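Local coordinates for tRNA nucleotidyl transferase-related protein (Thermotoga maritima, PDB 3H38), which is a class II CCA-adding enzyme that probably adds cytidine and adenosine nucleotides to tRNA 3' ends with the help of magnesium, at residues D174-R187 with R216-K228. Residues are numbered along the deposited sequence; the frame is centred on the assembly and turned at random.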
ATOM      1  N   ASP A 174       9.012 -16.017   8.585  1.00 32.53           N
ATOM      2  CA  ASP A 174       8.047 -15.163   7.886  1.00 25.27           C
ATOM      3  C   ASP A 174       8.721 -14.333   6.779  1.00 32.74           C
ATOM      4  O   ASP A 174       9.250 -13.244   7.030  1.00 38.23           O
ATOM      5  CB  ASP A 174       7.319 -14.254   8.865  1.00 28.15           C
ATOM      6  CG  ASP A 174       6.210 -13.486   8.204  1.00 34.69           C
ATOM      7  OD1 ASP A 174       5.483 -12.739   8.893  1.00 45.71           O
ATOM      8  OD2 ASP A 174       6.059 -13.653   6.986  1.00 34.34           O
ATOM      9  N   PRO A 175       8.715 -14.861   5.547  1.00 39.06           N
ATOM     10  CA  PRO A 175       9.436 -14.274   4.413  1.00 36.73           C
ATOM     11  C   PRO A 175       8.813 -12.940   4.032  1.00 39.34           C
ATOM     12  O   PRO A 175       9.348 -12.199   3.213  1.00 42.06           O
ATOM     13  CB  PRO A 175       9.219 -15.310   3.291  1.00 34.01           C
ATOM     14  CG  PRO A 175       8.840 -16.587   3.986  1.00 28.79           C
ATOM     15  CD  PRO A 175       8.031 -16.110   5.164  1.00 39.71           C
ATOM     16  N   THR A 176       7.673 -12.655   4.648  1.00 38.84           N
ATOM     17  CA  THR A 176       6.943 -11.416   4.459  1.00 37.25           C
ATOM     18  C   THR A 176       7.815 -10.233   4.937  1.00 35.30           C
ATOM     19  O   THR A 176       7.712  -9.119   4.437  1.00 29.28           O
ATOM     20  CB  THR A 176       5.574 -11.538   5.164  1.00 37.39           C
ATOM     21  OG1 THR A 176       4.525 -11.477   4.194  1.00 47.98           O
ATOM     22  CG2 THR A 176       5.381 -10.543   6.272  1.00 26.45           C
ATOM     23  N   ARG A 177       8.740 -10.531   5.841  1.00 30.64           N
ATOM     24  CA  ARG A 177       9.654  -9.556   6.401  1.00 28.48           C
ATOM     25  C   ARG A 177      10.713  -9.133   5.406  1.00 33.34           C
ATOM     26  O   ARG A 177      11.464  -8.163   5.636  1.00 29.22           O
ATOM     27  CB  ARG A 177      10.342 -10.130   7.643  1.00 34.62           C
ATOM     28  CG  ARG A 177       9.481 -10.132   8.902  1.00 29.88           C
ATOM     29  CD  ARG A 177       9.981 -11.176   9.938  1.00 38.61           C
ATOM     30  NE  ARG A 177       8.928 -11.455  10.907  1.00 45.91           N
ATOM     31  CZ  ARG A 177       8.957 -12.393  11.847  1.00 36.44           C
ATOM     32  NH1 ARG A 177      10.007 -13.197  11.998  1.00 35.84           N
ATOM     33  NH2 ARG A 177       7.912 -12.511  12.649  1.00 32.70           N
ATOM     34  N   ILE A 178      10.789  -9.865   4.301  1.00 32.56           N
ATOM     35  CA  ILE A 178      11.722  -9.497   3.250  1.00 20.09           C
ATOM     36  C   ILE A 178      11.257  -8.157   2.664  1.00 25.71           C
ATOM     37  O   ILE A 178      12.057  -7.255   2.483  1.00 21.88           O
ATOM     38  CB  ILE A 178      11.841 -10.588   2.182  1.00 28.56           C
ATOM     39  CG1 ILE A 178      12.656 -11.771   2.728  1.00 20.21           C
ATOM     40  CG2 ILE A 178      12.467 -10.013   0.884  1.00 42.04           C
ATOM     41  CD1 ILE A 178      12.536 -13.033   1.881  1.00 22.68           C
ATOM     42  N   LEU A 179       9.950  -8.036   2.416  1.00 32.27           N
ATOM     43  CA  LEU A 179       9.352  -6.830   1.845  1.00 23.95           C
ATOM     44  C   LEU A 179       9.258  -5.742   2.916  1.00 30.20           C
ATOM     45  O   LEU A 179       9.546  -4.568   2.634  1.00 24.19           O
ATOM     46  CB  LEU A 179       7.978  -7.139   1.218  1.00 21.46           C
ATOM     47  CG  LEU A 179       7.993  -8.103  -0.000  1.00 34.87           C
ATOM     48  CD1 LEU A 179       6.620  -8.602  -0.413  1.00 27.19           C
ATOM     49  CD2 LEU A 179       8.633  -7.427  -1.207  1.00 47.32           C
ATOM     50  N   ARG A 180       8.899  -6.142   4.142  1.00 27.46           N
ATOM     51  CA  ARG A 180       8.800  -5.211   5.272  1.00 26.64           C
ATOM     52  C   ARG A 180      10.115  -4.514   5.595  1.00 30.76           C
ATOM     53  O   ARG A 180      10.120  -3.318   5.950  1.00 31.88           O
ATOM     54  CB  ARG A 180       8.281  -5.912   6.523  1.00 26.94           C
ATOM     55  CG  ARG A 180       6.835  -6.363   6.429  1.00 36.56           C
ATOM     56  CD  ARG A 180       6.471  -7.261   7.567  1.00 33.01           C
ATOM     57  NE  ARG A 180       6.543  -6.530   8.815  1.00 24.42           N
ATOM     58  CZ  ARG A 180       5.526  -5.841   9.314  1.00 42.55           C
ATOM     59  NH1 ARG A 180       5.662  -5.171  10.464  1.00 42.93           N
ATOM     60  NH2 ARG A 180       4.365  -5.838   8.664  1.00 35.99           N
ATOM     61  N   ALA A 181      11.223  -5.248   5.474  1.00 29.28           N
ATOM     62  CA  ALA A 181      12.545  -4.658   5.714  1.00 27.85           C
ATOM     63  C   ALA A 181      12.820  -3.530   4.730  1.00 28.00           C
ATOM     64  O   ALA A 181      13.196  -2.428   5.110  1.00 31.66           O
ATOM     65  CB  ALA A 181      13.639  -5.711   5.651  1.00 28.18           C
ATOM     66  N   ILE A 182      12.605  -3.793   3.453  1.00 30.11           N
ATOM     67  CA  ILE A 182      12.781  -2.743   2.470  1.00 31.98           C
ATOM     68  C   ILE A 182      11.870  -1.570   2.813  1.00 37.02           C
ATOM     69  O   ILE A 182      12.321  -0.412   2.820  1.00 42.23           O
ATOM     70  CB  ILE A 182      12.505  -3.276   1.047  1.00 40.24           C
ATOM     71  CG1 ILE A 182      13.621  -4.235   0.624  1.00 28.80           C
ATOM     72  CG2 ILE A 182      12.338  -2.140   0.051  1.00 46.68           C
ATOM     73  CD1 ILE A 182      13.105  -5.411  -0.150  1.00 24.32           C
ATOM     74  N   ARG A 183      10.625  -1.850   3.127  1.00 34.51           N
ATOM     75  CA  ARG A 183       9.701  -0.809   3.440  1.00 36.74           C
ATOM     76  C   ARG A 183      10.107   0.119   4.543  1.00 35.99           C
ATOM     77  O   ARG A 183       9.983   1.286   4.392  1.00 31.08           O
ATOM     78  CB  ARG A 183       8.310  -1.326   3.695  1.00 41.82           C
ATOM     79  CG  ARG A 183       7.461  -0.352   4.390  1.00 33.18           C
ATOM     80  CD  ARG A 183       6.033  -0.580   4.170  1.00 38.48           C
ATOM     81  NE  ARG A 183       5.650  -1.858   4.710  1.00 43.54           N
ATOM     82  CZ  ARG A 183       5.106  -2.038   5.892  1.00 58.39           C
ATOM     83  NH1 ARG A 183       4.814  -3.236   6.317  1.00 42.27           N
ATOM     84  NH2 ARG A 183       4.853  -1.012   6.641  1.00 78.91           N
ATOM     85  N   PHE A 184      10.567  -0.405   5.665  1.00 43.46           N
ATOM     86  CA  PHE A 184      11.020   0.450   6.768  1.00 33.64           C
ATOM     87  C   PHE A 184      12.403   1.018   6.444  1.00 34.74           C
ATOM     88  O   PHE A 184      12.788   2.055   6.955  1.00 35.56           O
ATOM     89  CB  PHE A 184      11.053  -0.312   8.102  1.00 19.64           C
ATOM     90  CG  PHE A 184       9.683  -0.724   8.628  1.00 29.89           C
ATOM     91  CD1 PHE A 184       9.365  -2.061   8.802  1.00 34.91           C
ATOM     92  CD2 PHE A 184       8.741   0.216   8.994  1.00 37.43           C
ATOM     93  CE1 PHE A 184       8.123  -2.445   9.308  1.00 38.22           C
ATOM     94  CE2 PHE A 184       7.504  -0.167   9.497  1.00 41.60           C
ATOM     95  CZ  PHE A 184       7.198  -1.501   9.654  1.00 36.15           C
ATOM     96  N   GLU A 185      13.161   0.322   5.608  1.00 41.60           N
ATOM     97  CA  GLU A 185      14.422   0.875   5.112  1.00 52.27           C
ATOM     98  C   GLU A 185      14.205   2.193   4.367  1.00 46.16           C
ATOM     99  O   GLU A 185      14.900   3.167   4.615  1.00 41.61           O
ATOM    100  CB  GLU A 185      15.135  -0.112   4.191  1.00 51.70           C
ATOM    101  CG  GLU A 185      16.633  -0.168   4.411  1.00 45.20           C
ATOM    102  CD  GLU A 185      17.366  -0.802   3.248  1.00 43.40           C
ATOM    103  OE1 GLU A 185      16.721  -1.067   2.200  1.00 44.48           O
ATOM    104  OE2 GLU A 185      18.592  -1.025   3.373  1.00 43.16           O
ATOM    105  N   GLN A 186      13.243   2.235   3.453  1.00 39.98           N
ATOM    106  CA  GLN A 186      12.991   3.492   2.760  1.00 46.96           C
ATOM    107  C   GLN A 186      12.168   4.464   3.609  1.00 41.60           C
ATOM    108  O   GLN A 186      12.271   5.672   3.425  1.00 46.95           O
ATOM    109  CB  GLN A 186      12.328   3.311   1.362  1.00 53.68           C
ATOM    110  CG  GLN A 186      12.846   2.166   0.489  1.00 48.49           C
ATOM    111  CD  GLN A 186      14.357   2.150   0.364  1.00 54.43           C
ATOM    112  OE1 GLN A 186      14.983   3.190   0.239  1.00 52.37           O
ATOM    113  NE2 GLN A 186      14.951   0.956   0.401  1.00 55.55           N
ATOM    114  N   ARG A 187      11.338   3.959   4.515  1.00 44.41           N
ATOM    115  CA  ARG A 187      10.441   4.838   5.278  1.00 48.40           C
ATOM    116  C   ARG A 187      11.141   5.783   6.276  1.00 61.21           C
ATOM    117  O   ARG A 187      10.706   6.916   6.470  1.00 69.62           O
ATOM    118  CB  ARG A 187       9.353   4.045   5.990  1.00 42.46           C
ATOM    119  CG  ARG A 187       8.619   4.866   7.046  1.00 35.30           C
ATOM    120  CD  ARG A 187       8.214   3.973   8.180  1.00 44.99           C
ATOM    121  NE  ARG A 187       6.834   3.491   8.107  1.00 51.76           N
ATOM    122  CZ  ARG A 187       5.921   3.716   9.055  1.00 63.08           C
ATOM    123  NH1 ARG A 187       4.688   3.225   8.927  1.00 69.06           N
ATOM    124  NH2 ARG A 187       6.243   4.425  10.147  1.00 48.25           N
ATOM    125  N   ARG A 216      -0.692 -12.844   1.707  1.00 33.03           N
ATOM    126  CA  ARG A 216       0.118 -12.239   2.746  1.00 38.91           C
ATOM    127  C   ARG A 216       1.104 -11.307   2.057  1.00 40.40           C
ATOM    128  O   ARG A 216       1.265 -10.151   2.423  1.00 46.81           O
ATOM    129  CB  ARG A 216       0.810 -13.320   3.587  1.00 38.49           C
ATOM    130  CG  ARG A 216      -0.170 -14.349   4.225  1.00 27.66           C
ATOM    131  CD  ARG A 216       0.521 -15.185   5.340  1.00 30.24           C
ATOM    132  NE  ARG A 216       1.108 -14.284   6.334  1.00 44.29           N
ATOM    133  CZ  ARG A 216       2.371 -14.307   6.747  1.00 46.45           C
ATOM    134  NH1 ARG A 216       2.768 -13.403   7.645  1.00 51.04           N
ATOM    135  NH2 ARG A 216       3.228 -15.226   6.290  1.00 34.57           N
ATOM    136  N   LEU A 217       1.728 -11.824   1.014  1.00 41.78           N
ATOM    137  CA  LEU A 217       2.667 -11.081   0.205  1.00 31.54           C
ATOM    138  C   LEU A 217       1.998  -9.846  -0.431  1.00 37.59           C
ATOM    139  O   LEU A 217       2.568  -8.746  -0.439  1.00 26.56           O
ATOM    140  CB  LEU A 217       3.195 -12.014  -0.881  1.00 28.56           C
ATOM    141  CG  LEU A 217       4.574 -12.689  -0.869  1.00 24.26           C
ATOM    142  CD1 LEU A 217       5.218 -12.723   0.473  1.00 23.73           C
ATOM    143  CD2 LEU A 217       4.482 -14.083  -1.490  1.00 28.80           C
ATOM    144  N   ARG A 218       0.785 -10.017  -0.955  1.00 32.31           N
ATOM    145  CA  ARG A 218       0.134  -8.919  -1.648  1.00 31.90           C
ATOM    146  C   ARG A 218      -0.035  -7.794  -0.653  1.00 40.58           C
ATOM    147  O   ARG A 218       0.199  -6.608  -0.946  1.00 47.60           O
ATOM    148  CB  ARG A 218      -1.221  -9.355  -2.221  1.00 35.23           C
ATOM    149  CG  ARG A 218      -2.152  -8.214  -2.569  1.00 31.71           C
ATOM    150  CD  ARG A 218      -3.324  -8.628  -3.453  1.00 29.15           C
ATOM    151  NE  ARG A 218      -4.218  -7.490  -3.632  1.00 37.10           N
ATOM    152  CZ  ARG A 218      -5.334  -7.502  -4.359  1.00 34.99           C
ATOM    153  NH1 ARG A 218      -6.074  -6.415  -4.458  1.00 36.92           N
ATOM    154  NH2 ARG A 218      -5.717  -8.597  -4.976  1.00 28.70           N
ATOM    155  N   GLN A 219      -0.420  -8.168   0.553  1.00 30.14           N
ATOM    156  CA  GLN A 219      -0.736  -7.160   1.513  1.00 23.68           C
ATOM    157  C   GLN A 219       0.498  -6.366   1.921  1.00 25.32           C
ATOM    158  O   GLN A 219       0.407  -5.159   2.161  1.00 26.98           O
ATOM    159  CB  GLN A 219      -1.421  -7.756   2.735  1.00 32.45           C
ATOM    160  CG  GLN A 219      -1.796  -6.664   3.716  1.00 47.76           C
ATOM    161  CD  GLN A 219      -1.468  -7.028   5.147  1.00 71.68           C
ATOM    162  OE1 GLN A 219      -0.442  -6.596   5.697  1.00 81.58           O
ATOM    163  NE2 GLN A 219      -2.333  -7.837   5.763  1.00 69.62           N
ATOM    164  N   GLU A 220       1.651  -7.025   2.007  1.00 28.47           N
ATOM    165  CA  GLU A 220       2.875  -6.293   2.312  1.00 35.66           C
ATOM    166  C   GLU A 220       3.257  -5.442   1.093  1.00 35.86           C
ATOM    167  O   GLU A 220       3.896  -4.391   1.208  1.00 31.73           O
ATOM    168  CB  GLU A 220       4.006  -7.243   2.713  1.00 40.26           C
ATOM    169  CG  GLU A 220       3.834  -7.881   4.110  1.00 55.47           C
ATOM    170  CD  GLU A 220       3.657  -6.866   5.251  1.00 57.85           C
ATOM    171  OE1 GLU A 220       4.317  -5.814   5.224  1.00 53.69           O
ATOM    172  OE2 GLU A 220       2.854  -7.120   6.179  1.00 57.59           O
ATOM    173  N   LEU A 221       2.832  -5.895  -0.078  1.00 38.26           N
ATOM    174  CA  LEU A 221       3.056  -5.140  -1.297  1.00 36.37           C
ATOM    175  C   LEU A 221       2.229  -3.871  -1.331  1.00 36.83           C
ATOM    176  O   LEU A 221       2.763  -2.809  -1.615  1.00 37.18           O
ATOM    177  CB  LEU A 221       2.769  -5.994  -2.528  1.00 38.61           C
ATOM    178  CG  LEU A 221       3.929  -6.298  -3.484  1.00 47.79           C
ATOM    179  CD1 LEU A 221       5.289  -5.944  -2.910  1.00 43.78           C
ATOM    180  CD2 LEU A 221       3.892  -7.765  -3.936  1.00 50.30           C
ATOM    181  N   GLU A 222       0.931  -3.966  -1.055  1.00 34.11           N
ATOM    182  CA  GLU A 222       0.114  -2.755  -1.073  1.00 33.63           C
ATOM    183  C   GLU A 222       0.702  -1.768  -0.071  1.00 35.50           C
ATOM    184  O   GLU A 222       0.759  -0.556  -0.303  1.00 47.79           O
ATOM    185  CB  GLU A 222      -1.355  -3.071  -0.774  1.00 34.96           C
ATOM    186  CG  GLU A 222      -2.081  -3.735  -1.940  1.00 39.83           C
ATOM    187  CD  GLU A 222      -3.074  -4.806  -1.518  1.00 51.70           C
ATOM    188  OE1 GLU A 222      -2.937  -5.366  -0.398  1.00 61.17           O
ATOM    189  OE2 GLU A 222      -3.990  -5.108  -2.323  1.00 50.41           O
ATOM    190  N   LYS A 223       1.153  -2.281   1.045  1.00 28.45           N
ATOM    191  CA  LYS A 223       1.695  -1.466   2.096  1.00 40.67           C
ATOM    192  C   LYS A 223       2.938  -0.730   1.677  1.00 34.79           C
ATOM    193  O   LYS A 223       3.046   0.441   1.892  1.00 39.81           O
ATOM    194  CB  LYS A 223       2.014  -2.344   3.281  1.00 49.77           C
ATOM    195  CG  LYS A 223       1.379  -1.991   4.551  1.00 63.74           C
ATOM    196  CD  LYS A 223       1.221  -3.269   5.274  1.00 76.55           C
ATOM    197  CE  LYS A 223       0.712  -3.114   6.651  1.00 83.92           C
ATOM    198  NZ  LYS A 223       0.887  -4.410   7.358  1.00 84.57           N
ATOM    199  N   ILE A 224       3.853  -1.414   1.032  1.00 25.51           N
ATOM    200  CA  ILE A 224       4.942  -0.724   0.332  1.00 32.81           C
ATOM    201  C   ILE A 224       4.424   0.394  -0.595  1.00 39.87           C
ATOM    202  O   ILE A 224       4.948   1.509  -0.590  1.00 32.43           O
ATOM    203  CB  ILE A 224       5.787  -1.676  -0.514  1.00 41.31           C
ATOM    204  CG1 ILE A 224       6.903  -2.280   0.335  1.00 43.23           C
ATOM    205  CG2 ILE A 224       6.400  -0.919  -1.688  1.00 44.56           C
ATOM    206  CD1 ILE A 224       7.554  -3.469  -0.317  1.00 28.22           C
ATOM    207  N   LEU A 225       3.382   0.102  -1.371  1.00 37.32           N
ATOM    208  CA  LEU A 225       2.900   1.075  -2.349  1.00 43.73           C
ATOM    209  C   LEU A 225       2.375   2.331  -1.688  1.00 43.95           C
ATOM    210  O   LEU A 225       2.466   3.412  -2.254  1.00 56.25           O
ATOM    211  CB  LEU A 225       1.846   0.453  -3.273  1.00 49.08           C
ATOM    212  CG  LEU A 225       2.497  -0.725  -4.004  1.00 48.61           C
ATOM    213  CD1 LEU A 225       1.655  -1.321  -5.132  1.00 43.43           C
ATOM    214  CD2 LEU A 225       3.867  -0.291  -4.499  1.00 29.71           C
ATOM    215  N   GLU A 226       1.871   2.198  -0.489  1.00 39.24           N
ATOM    216  CA  GLU A 226       1.350   3.336   0.205  1.00 42.66           C
ATOM    217  C   GLU A 226       2.404   4.049   1.013  1.00 31.92           C
ATOM    218  O   GLU A 226       2.108   4.993   1.666  1.00 31.83           O
ATOM    219  CB  GLU A 226       0.176   2.945   1.112  1.00 56.05           C
ATOM    220  CG  GLU A 226      -1.079   2.460   0.436  1.00 72.40           C
ATOM    221  CD  GLU A 226      -1.279   3.007  -0.948  1.00 79.20           C
ATOM    222  OE1 GLU A 226      -1.370   2.215  -1.889  1.00 73.42           O
ATOM    223  OE2 GLU A 226      -1.378   4.226  -1.094  1.00 79.61           O
ATOM    224  N   GLU A 227       3.625   3.550   1.001  1.00 36.34           N
ATOM    225  CA  GLU A 227       4.701   4.206   1.738  1.00 34.81           C
ATOM    226  C   GLU A 227       5.149   5.469   0.993  1.00 48.96           C
ATOM    227  O   GLU A 227       4.574   5.843  -0.032  1.00 54.25           O
ATOM    228  CB  GLU A 227       5.869   3.239   1.959  1.00 32.06           C
ATOM    229  CG  GLU A 227       6.942   3.729   2.948  1.00 47.63           C
ATOM    230  CD  GLU A 227       6.337   4.259   4.230  1.00 54.21           C
ATOM    231  OE1 GLU A 227       5.713   3.430   4.945  1.00 61.43           O
ATOM    232  OE2 GLU A 227       6.474   5.494   4.501  1.00 38.52           O
ATOM    233  N   LYS A 228       6.090   6.204   1.535  1.00 63.82           N
ATOM    234  CA  LYS A 228       6.439   7.450   0.895  1.00 68.38           C
ATOM    235  C   LYS A 228       7.113   7.439  -0.450  1.00 72.28           C
ATOM    236  O   LYS A 228       6.643   8.127  -1.326  1.00 86.11           O
ATOM    237  CB  LYS A 228       7.145   8.410   1.846  1.00 67.32           C
ATOM    238  CG  LYS A 228       8.526   8.051   2.242  1.00 82.14           C
ATOM    239  CD  LYS A 228       8.731   8.412   3.715  1.00 91.30           C
ATOM    240  CE  LYS A 228      10.178   8.533   4.119  1.00 92.56           C
ATOM    241  NZ  LYS A 228      10.777   9.773   3.586  1.00 89.82           N
TER
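The nucleotide-binding helix 177-187, whose R177, R180, R183 and R187, with D174 just ahead of it, contact CTP and ATP in other structures of this enzyme, packs alongside helix 216-225 through L179 and E220, their short axes nearly parallel at 8° and 9.4 Å apart. L179 is a knob in the hole formed by L217, E220, L221 and I224; its CD1 lies 3.9 Å from L221 CD1, and I224 crosses L179 at about a right angle, its CD1 against L179 CB. V242 and L246 of helix 242-246 close over this apolar seam.

Beside this seam, the E220 carboxylate is shared between two arginines. R180 NH2 brings a hydrogen to E220 OE2 on the syn side at 3.2 Å, in the guanidinium plane though 35° out of the carboxylate's, while R183 NH1 hydrogen-bonds E220 OE1 as modelled, though that oxygen is less surely placed. R183 has CG opposite its backbone N (chi1 163°) and then bends at chi3, which lays its guanidinium flat against the alkyl chain of K223, K223 CG over the centre of one face. K223 NZ in turn pairs with E220 OE2 at 3.6 Å. With a glutamine in place of E220, R180 and R183 would probably lose their shared counter-charge, leaving R183 freer to swing away from the seam.

At one end the guanidinium edge of R216 meets D174 from above the carboxylate plane, NH1 to OD1 at 3.1 Å; at the other, a weak salt bridge links R187 NE to E227 OE1. R180 also pairs with D130, another nucleotide-binding residue, and R187 lies near R45 of the head domain.

Three cationic side chains crowd round one carboxylate, so E220 probably offsets their charge and, with D130 also gripping R180, helps to position the two arginines while no nucleotide is bound.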